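PDB 5H2D: KLLA0C04147p from Kluyveromyces lactis, which binds ergosterol through its oxysterol-binding-related domain, the part crystallised here, and probably transfers sterols between membranes. Local coordinates for residues Thr336-Pro340 and Arg354-Arg360. Residues are numbered along the deposited sequence; the frame is centred on the assembly and turned at random.
Sequences TLNAP and RLRPDQR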
loop_
_atom_site.group_PDB
_atom_site.type_symbol
_atom_site.label_atom_id
_atom_site.label_comp_id
_atom_site.label_asym_id
_atom_site.label_seq_id
_atom_site.Cartn_x
_atom_site.Cartn_y
_atom_site.Cartn_z
ATOM N N THR A 336 0.701 13.882 0.056
ATOM C CA THR A 336 2.052 14.019 -0.490
ATOM C C THR A 336 2.265 13.243 -1.789
ATOM O O THR A 336 3.235 13.519 -2.506
ATOM C CB THR A 336 3.127 13.561 0.511
ATOM O OG1 THR A 336 3.136 12.125 0.621
ATOM C CG2 THR A 336 2.930 14.205 1.881
ATOM N N LEU A 337 1.389 12.289 -2.119
ATOM C CA LEU A 337 1.754 11.274 -3.099
ATOM C C LEU A 337 1.621 11.773 -4.532
ATOM O O LEU A 337 2.512 11.537 -5.357
ATOM C CB LEU A 337 0.887 10.030 -2.904
ATOM C CG LEU A 337 1.143 9.280 -1.598
ATOM C CD1 LEU A 337 0.128 8.154 -1.406
ATOM C CD2 LEU A 337 2.554 8.731 -1.543
ATOM N N ASN A 338 0.502 12.417 -4.861
ATOM C CA ASN A 338 0.271 12.893 -6.221
ATOM C C ASN A 338 0.749 14.324 -6.430
ATOM O O ASN A 338 0.218 15.025 -7.301
ATOM C CB ASN A 338 -1.209 12.778 -6.589
ATOM C CG ASN A 338 -1.417 12.704 -8.092
ATOM O OD1 ASN A 338 -0.665 12.031 -8.786
ATOM N ND2 ASN A 338 -2.419 13.428 -8.605
ATOM N N ALA A 339 1.741 14.768 -5.670
ATOM C CA ALA A 339 2.211 16.153 -5.758
ATOM C C ALA A 339 3.115 16.336 -6.969
ATOM O O ALA A 339 4.130 15.641 -7.079
ATOM C CB ALA A 339 2.970 16.529 -4.494
ATOM N N PRO A 340 2.803 17.266 -7.885
ATOM C CA PRO A 340 3.685 17.541 -9.038
ATOM C C PRO A 340 4.814 18.483 -8.636
ATOM O O PRO A 340 4.898 19.639 -9.078
ATOM C CB PRO A 340 2.718 18.168 -10.046
ATOM C CG PRO A 340 1.765 18.933 -9.179
ATOM C CD PRO A 340 1.576 18.083 -7.923
ATOM N N ARG A 354 1.806 11.205 -11.427
ATOM C CA ARG A 354 1.696 12.655 -11.242
ATOM C C ARG A 354 1.381 13.369 -12.551
ATOM O O ARG A 354 0.802 14.461 -12.536
ATOM C CB ARG A 354 2.983 13.217 -10.647
ATOM C CG ARG A 354 3.221 12.792 -9.220
ATOM C CD ARG A 354 4.627 13.174 -8.828
ATOM N NE ARG A 354 5.010 12.670 -7.516
ATOM C CZ ARG A 354 5.568 11.487 -7.322
ATOM N NH1 ARG A 354 5.776 10.681 -8.351
ATOM N NH2 ARG A 354 5.932 11.113 -6.106
ATOM N N LEU A 355 1.739 12.772 -13.681
ATOM C CA LEU A 355 1.496 13.377 -14.985
ATOM C C LEU A 355 0.176 12.950 -15.594
ATOM O O LEU A 355 -0.149 13.394 -16.706
ATOM C CB LEU A 355 2.629 13.022 -15.952
ATOM C CG LEU A 355 4.012 13.386 -15.433
ATOM C CD1 LEU A 355 5.115 12.928 -16.379
ATOM C CD2 LEU A 355 4.095 14.888 -15.184
ATOM N N ARG A 356 -0.581 12.096 -14.913
ATOM C CA ARG A 356 -1.827 11.594 -15.478
ATOM C C ARG A 356 -2.882 12.697 -15.508
ATOM O O ARG A 356 -3.242 13.225 -14.450
ATOM C CB ARG A 356 -2.315 10.377 -14.692
ATOM C CG ARG A 356 -3.489 9.762 -15.377
ATOM C CD ARG A 356 -4.009 8.504 -14.719
ATOM N NE ARG A 356 -5.269 8.188 -15.372
ATOM C CZ ARG A 356 -5.856 6.997 -15.374
ATOM N NH1 ARG A 356 -5.290 5.958 -14.768
ATOM N NH2 ARG A 356 -7.016 6.856 -16.006
ATOM N N PRO A 357 -3.396 13.081 -16.685
ATOM C CA PRO A 357 -4.137 14.346 -16.797
ATOM C C PRO A 357 -5.574 14.300 -16.310
ATOM O O PRO A 357 -6.082 15.328 -15.841
ATOM C CB PRO A 357 -4.075 14.650 -18.305
ATOM C CG PRO A 357 -3.901 13.333 -18.963
ATOM C CD PRO A 357 -3.028 12.534 -18.001
ATOM N N ASP A 358 -6.266 13.161 -16.453
ATOM C CA ASP A 358 -7.618 13.092 -15.901
ATOM C C ASP A 358 -7.580 13.110 -14.380
ATOM O O ASP A 358 -8.369 13.813 -13.730
ATOM C CB ASP A 358 -8.387 11.865 -16.424
ATOM C CG ASP A 358 -7.609 10.560 -16.340
ATOM O OD1 ASP A 358 -6.373 10.558 -16.150
ATOM O OD2 ASP A 358 -8.269 9.510 -16.515
ATOM N N GLN A 359 -6.652 12.360 -13.795
ATOM C CA GLN A 359 -6.510 12.368 -12.347
ATOM C C GLN A 359 -6.096 13.747 -11.836
ATOM O O GLN A 359 -6.561 14.182 -10.778
ATOM C CB GLN A 359 -5.503 11.297 -11.929
ATOM C CG GLN A 359 -5.386 11.150 -10.434
ATOM C CD GLN A 359 -4.457 10.030 -10.052
ATOM O OE1 GLN A 359 -4.394 8.999 -10.720
ATOM N NE2 GLN A 359 -3.721 10.230 -8.968
ATOM N N ARG A 360 -5.217 14.445 -12.563
ATOM C CA ARG A 360 -4.823 15.793 -12.154
ATOM C C ARG A 360 -6.013 16.743 -12.179
ATOM O O ARG A 360 -6.209 17.536 -11.248
ATOM C CB ARG A 360 -3.710 16.320 -13.059
ATOM C CG ARG A 360 -3.329 17.789 -12.807
ATOM C CD ARG A 360 -2.668 17.995 -11.441
ATOM N NE ARG A 360 -1.563 17.059 -11.279
ATOM C CZ ARG A 360 -1.188 16.540 -10.115
ATOM N NH1 ARG A 360 -1.809 16.887 -8.998
ATOM N NH2 ARG A 360 -0.201 15.658 -10.078
HETATM O O HOH W 1 5.455 13.263 -4.289
HETATM O O HOH W 2 -2.328 12.993 -11.510
#
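In the sterol-binding ORD of Osh1, the loop leaving helix 332-337 is tied to the start of helix 357-363 by R360, whose end-on guanidinium grips N338 O. Both terminal nitrogens reach that one carbonyl oxygen, NH2 of R360 at 2.9 Å from N338 O and NH1 at 3.2 Å, with the oxygen in the guanidinium plane. NH2 also donates to R354 O, on an in-plane lone pair (164° at the hydrogen), so three bonds fix the group's rotation; NH1 adds a salt bridge to E363 OE1. Bends at chi2 and chi3 curl the R360 chain back to this position, where P340 CG lies 3.8 Å above the guanidinium plane, over its centre. A leucine here would probably leave N338 O and R354 O without these donors and cost E363 that salt bridge. The N338 amide runs nearly parallel to the guanidinium, planes 14° apart; its ND2 donates to E363 OE2 and, through a water, reaches R356 O, while OD1 accepts from Q74 NE2. Extended from CG to NE, R354 passes A339 O, its CD 3.1 Å from that oxygen; NH1 salt-bridges D352, and a water joins NH2 to T336 O. Beyond, L337 and R354 pack on strand 128-133, while P357 and D358 touch helix 367-390.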